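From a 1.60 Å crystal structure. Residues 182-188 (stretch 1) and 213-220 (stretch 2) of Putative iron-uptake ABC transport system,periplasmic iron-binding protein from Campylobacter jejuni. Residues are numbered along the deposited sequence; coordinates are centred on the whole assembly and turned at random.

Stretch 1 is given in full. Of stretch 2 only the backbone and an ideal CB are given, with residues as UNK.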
ATOM      1  N   GLN A 182       4.729  14.467  -0.791  1.00 10.34           N
ATOM      2  CA  GLN A 182       6.014  14.330  -0.158  1.00 10.48           C
ATOM      3  C   GLN A 182       7.094  14.280  -1.241  1.00  8.91           C
ATOM      4  O   GLN A 182       8.127  14.899  -1.094  1.00  8.89           O
ATOM      5  CB  GLN A 182       6.080  13.067   0.711  1.00  9.66           C
ATOM      6  CG  GLN A 182       5.453  13.303   2.127  1.00  9.42           C
ATOM      7  CD  GLN A 182       3.975  13.039   2.156  1.00 11.65           C
ATOM      8  OE1 GLN A 182       3.113  13.895   2.573  1.00 13.94           O
ATOM      9  NE2 GLN A 182       3.628  11.882   1.739  1.00  7.46           N
ATOM     10  N   ALA A 183       6.818  13.583  -2.345  1.00 11.27           N
ATOM     11  CA  ALA A 183       7.800  13.518  -3.425  1.00 10.65           C
ATOM     12  C   ALA A 183       8.082  14.915  -4.003  1.00 10.97           C
ATOM     13  O   ALA A 183       9.221  15.248  -4.353  1.00 10.03           O
ATOM     14  CB  ALA A 183       7.285  12.614  -4.548  1.00 11.86           C
ATOM     15  N   ARG A 184       7.033  15.699  -4.157  1.00 11.86           N
ATOM     16  CA  ARG A 184       7.204  17.058  -4.677  1.00 12.32           C
ATOM     17  C   ARG A 184       8.064  17.864  -3.709  1.00 12.73           C
ATOM     18  O   ARG A 184       8.904  18.670  -4.150  1.00 12.64           O
ATOM     19  CB  ARG A 184       5.863  17.764  -4.892  1.00 13.71           C
ATOM     20  CG  ARG A 184       5.950  19.116  -5.676  1.00 20.01           C
ATOM     21  CD  ARG A 184       4.672  19.969  -5.479  1.00 27.55           C
ATOM     22  NE  ARG A 184       4.717  21.296  -6.119  1.00 36.40           N
ATOM     23  CZ  ARG A 184       3.961  22.366  -5.758  1.00 40.89           C
ATOM     24  NH1 ARG A 184       3.071  22.296  -4.752  1.00 42.73           N
ATOM     25  NH2 ARG A 184       4.113  23.523  -6.407  1.00 41.51           N
ATOM     26  N   GLN A 185       7.866  17.689  -2.408  1.00 11.71           N
ATOM     27  CA  GLN A 185       8.694  18.386  -1.442  1.00 11.08           C
ATOM     28  C   GLN A 185      10.171  18.062  -1.624  1.00 10.81           C
ATOM     29  O   GLN A 185      11.010  18.933  -1.525  1.00 11.17           O
ATOM     30  CB  GLN A 185       8.267  18.093  -0.022  1.00 10.38           C
ATOM     31  CG  GLN A 185       6.960  18.724   0.360  1.00 10.14           C
ATOM     32  CD  GLN A 185       6.545  18.432   1.805  1.00 12.67           C
ATOM     33  OE1 GLN A 185       6.595  19.324   2.702  1.00 17.53           O
ATOM     34  NE2 GLN A 185       6.094  17.217   2.050  1.00  8.59           N
ATOM     35  N   VAL A 186      10.497  16.831  -1.984  1.00 10.64           N
ATOM     36  CA  VAL A 186      11.881  16.456  -2.296  1.00 11.10           C
ATOM     37  C   VAL A 186      12.408  17.043  -3.604  1.00 12.27           C
ATOM     38  O   VAL A 186      13.523  17.567  -3.658  1.00 11.51           O
ATOM     39  CB  VAL A 186      12.009  14.895  -2.271  1.00 10.71           C
ATOM     40  CG1 VAL A 186      13.390  14.400  -2.822  1.00 12.57           C
ATOM     41  CG2 VAL A 186      11.811  14.432  -0.889  1.00 12.45           C
ATOM     42  N   PHE A 187      11.566  16.997  -4.632  1.00 12.16           N
ATOM     43  CA  PHE A 187      11.853  17.661  -5.896  1.00 12.12           C
ATOM     44  C   PHE A 187      12.185  19.156  -5.672  1.00 12.73           C
ATOM     45  O   PHE A 187      13.135  19.661  -6.244  1.00 13.69           O
ATOM     46  CB  PHE A 187      10.651  17.528  -6.814  1.00 11.69           C
ATOM     47  CG  PHE A 187      10.717  18.412  -8.007  1.00 13.07           C
ATOM     48  CD1 PHE A 187      11.599  18.113  -9.024  1.00 14.05           C
ATOM     49  CD2 PHE A 187       9.897  19.524  -8.125  1.00 12.46           C
ATOM     50  CE1 PHE A 187      11.665  18.934 -10.157  1.00 16.91           C
ATOM     51  CE2 PHE A 187       9.959  20.327  -9.226  1.00 15.81           C
ATOM     52  CZ  PHE A 187      10.863  20.042 -10.235  1.00 19.77           C
ATOM     53  N   ALA A 188      11.408  19.834  -4.825  1.00 13.22           N
ATOM     54  CA  ALA A 188      11.436  21.282  -4.630  1.00 14.27           C
ATOM     55  C   ALA A 188      12.537  21.710  -3.657  1.00 15.13           C
ATOM     56  O   ALA A 188      12.785  22.899  -3.494  1.00 16.74           O
ATOM     57  CB  ALA A 188      10.085  21.729  -4.109  1.00 14.41           C
ATOM     58  N   UNK A 213       5.947  14.520 -14.136  1.00  8.44           N
ATOM     59  CA  UNK A 213       7.166  13.915 -14.764  1.00  8.79           C
ATOM     60  C   UNK A 213       8.432  14.551 -14.228  1.00 10.12           C
ATOM     61  O   UNK A 213       9.395  13.845 -13.868  1.00  9.77           O
ATOM     62  CB  UNK A 213       7.131  14.069 -16.286  1.00  8.79           C
ATOM     63  N   UNK A 214       8.428  15.866 -14.081  1.00 10.78           N
ATOM     64  CA  UNK A 214       9.572  16.577 -13.502  1.00 11.45           C
ATOM     65  C   UNK A 214       9.875  16.062 -12.083  1.00 11.71           C
ATOM     66  O   UNK A 214      11.040  15.795 -11.708  1.00 11.18           O
ATOM     67  CB  UNK A 214       9.300  18.082 -13.472  1.00 11.45           C
ATOM     68  N   UNK A 215       8.819  15.950 -11.277  1.00 10.55           N
ATOM     69  CA  UNK A 215       8.972  15.437  -9.911  1.00  9.99           C
ATOM     70  C   UNK A 215       9.516  14.034  -9.927  1.00  9.00           C
ATOM     71  O   UNK A 215      10.516  13.738  -9.272  1.00 10.37           O
ATOM     72  CB  UNK A 215       7.639  15.470  -9.161  1.00  9.99           C
ATOM     73  N   UNK A 216       8.874  13.136 -10.664  1.00  8.71           N
ATOM     74  CA  UNK A 216       9.259  11.738 -10.633  1.00  7.71           C
ATOM     75  C   UNK A 216      10.675  11.531 -11.125  1.00  8.08           C
ATOM     76  O   UNK A 216      11.428  10.697 -10.586  1.00  8.16           O
ATOM     77  CB  UNK A 216       8.289  10.904 -11.472  1.00  7.71           C
ATOM     78  N   UNK A 217      11.078  12.360 -12.070  1.00  8.91           N
ATOM     79  CA  UNK A 217      12.406  12.197 -12.691  1.00  8.91           C
ATOM     80  C   UNK A 217      13.547  12.600 -11.728  1.00  9.99           C
ATOM     81  O   UNK A 217      14.703  12.157 -11.921  1.00 12.50           O
ATOM     82  CB  UNK A 217      12.488  13.034 -13.969  1.00  8.91           C
ATOM     83  N   UNK A 218      13.241  13.379 -10.691  1.00  9.41           N
ATOM     84  CA  UNK A 218      14.201  13.802  -9.710  1.00  9.55           C
ATOM     85  C   UNK A 218      14.474  12.788  -8.610  1.00 10.92           C
ATOM     86  O   UNK A 218      15.369  12.992  -7.816  1.00 11.16           O
ATOM     87  CB  UNK A 218      13.725  15.114  -9.082  1.00  9.55           C
ATOM     88  N   UNK A 219      13.674  11.714  -8.541  1.00 10.14           N
ATOM     89  CA  UNK A 219      13.724  10.783  -7.400  1.00 10.53           C
ATOM     90  C   UNK A 219      14.696   9.636  -7.549  1.00 10.63           C
ATOM     91  O   UNK A 219      14.632   8.898  -8.538  1.00 11.14           O
ATOM     92  CB  UNK A 219      12.330  10.201  -7.156  1.00 10.53           C
ATOM     93  N   UNK A 220      15.587   9.493  -6.562  1.00 10.83           N
ATOM     94  CA  UNK A 220      16.327   8.268  -6.335  1.00 10.63           C
ATOM     95  C   UNK A 220      15.720   7.437  -5.191  1.00 10.42           C
ATOM     96  O   UNK A 220      15.104   7.981  -4.295  1.00 10.80           O
ATOM     97  CB  UNK A 220      17.790   8.597  -6.031  1.00 10.63           C
TER

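Stretch 1 is helical and offers the side of a helix lined by Ala183, Val186 and Phe187, with Arg184 at its margin. Stretch 2 begins as a helix whose axis passes 8.9 Å away at 77°, so the two cross steeply, and the contact gathers around Phe187 and position 215.

Position 213 has helical angles and nothing of stretch 1 within 5.5 Å of its ideal CB, so any helix-compatible residue would serve. It is Val213, which makes no contact across the pair.

At position 214 the CA-to-CB bond points sideways, and the ideal CB lies 4.1 Å from Phe187 CZ. A chain here can cover the tip of the ring while its end runs on past it, so an aliphatic residue or a long one with a polar end would serve. It is Glu214, with chi1 m and chi2 t; its OE2 lies 3.9 Å from Phe187 CZ, a contact without a hydrogen bond. Its backbone O is 3.6 Å from Phe187 CE1.

Position 215 is the heart of the contact. Its CA lies 5.4 Å from Phe187 CA, and its ideal CB is 4.3 Å from Phe187 CB and 4.8 Å from Arg184 CA. The bond points sideways, and the ideal CB lies beside Phe187 CB and the backbone of Arg184, where a compact, branched apolar side chain, valine or perhaps isoleucine, can spread along the helix. Val215 uses both branches: CG1 is 3.9 Å from Ala183 CB and 3.7 Å from Ala183 O, while CG2 is 3.8 Å from Phe187 CD2. Its backbone also packs on the aromatic ring, with CA 4.3 Å from the Phe187 centroid in an off-centre CH-pi contact.

Position 216 points away from stretch 1, and its helical phi/psi of -62/-33 does not demand glycine. As far as this contact goes, many residues would do; the one present is Gly216.

At position 217 CA-to-CB points sideways with nothing of stretch 1 within 5.5 Å of the ideal CB, so polar or apolar residues would serve equally as far as this contact goes. Asn217 leads its end away and hydrogen-bonds through OD1 elsewhere in the structure.

At position 218 CA-to-CB points toward stretch 1, and the ideal CB is only 3.7 Å from Phe187 CD1. So close an approach favours a small residue: alanine, serine or perhaps cysteine. Ser218, with chi1 p, places OG 3.5 Å from Phe187 CD1, at the ring edge. That edge presents C-H groups and offers the hydroxyl no acceptor; Ser218 OG instead donates to Val215 O at 2.8 Å.

Position 219 has extended angles and a sideways CB with no close neighbour, so a longer side chain is needed to reach Ala183 CB and the Val186 methyls, and an apolar one suits them best; leucine, isoleucine or methionine would do. Leu219 (chi1 m, chi2 t) spans the gap: CD1 lies 3.9 Å from Ala183 CB, and CD2 4.0 Å from Val186 CG1.

Position 220 is extended and out of reach, leaving the choice open; it is Gly220.

Stretch 2, residues 213-220: VEVGNSLG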
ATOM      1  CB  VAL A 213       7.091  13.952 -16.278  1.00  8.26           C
ATOM      2  CG1 VAL A 213       8.363  13.361 -16.881  1.00 11.27           C
ATOM      3  CG2 VAL A 213       5.858  13.154 -16.798  1.00  9.30           C
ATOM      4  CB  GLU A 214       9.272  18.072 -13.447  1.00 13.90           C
ATOM      5  CG  GLU A 214       9.220  18.716 -14.796  1.00 19.16           C
ATOM      6  CD  GLU A 214       9.106  20.244 -14.682  1.00 26.41           C
ATOM      7  OE1 GLU A 214       9.161  20.893 -15.762  1.00 32.90           O
ATOM      8  OE2 GLU A 214       8.951  20.777 -13.538  1.00 27.13           O
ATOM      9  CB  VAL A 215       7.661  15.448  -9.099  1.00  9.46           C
ATOM     10  CG1 VAL A 215       7.809  14.725  -7.743  1.00  9.71           C
ATOM     11  CG2 VAL A 215       7.212  16.884  -8.895  1.00 10.77           C
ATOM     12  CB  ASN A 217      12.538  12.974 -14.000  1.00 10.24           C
ATOM     13  CG  ASN A 217      11.912  12.258 -15.209  1.00  8.39           C
ATOM     14  OD1 ASN A 217      11.489  11.118 -15.123  1.00 10.25           O
ATOM     15  ND2 ASN A 217      11.822  12.982 -16.348  1.00  9.84           N
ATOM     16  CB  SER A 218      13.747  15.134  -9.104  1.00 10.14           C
ATOM     17  OG  SER A 218      12.718  14.947  -8.114  1.00 10.86           O
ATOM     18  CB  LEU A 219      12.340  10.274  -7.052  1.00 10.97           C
ATOM     19  CG  LEU A 219      11.303  11.384  -6.837  1.00 10.78           C
ATOM     20  CD1 LEU A 219       9.893  10.734  -6.698  1.00 11.83           C
ATOM     21  CD2 LEU A 219      11.598  12.226  -5.678  1.00 11.46           C
TER
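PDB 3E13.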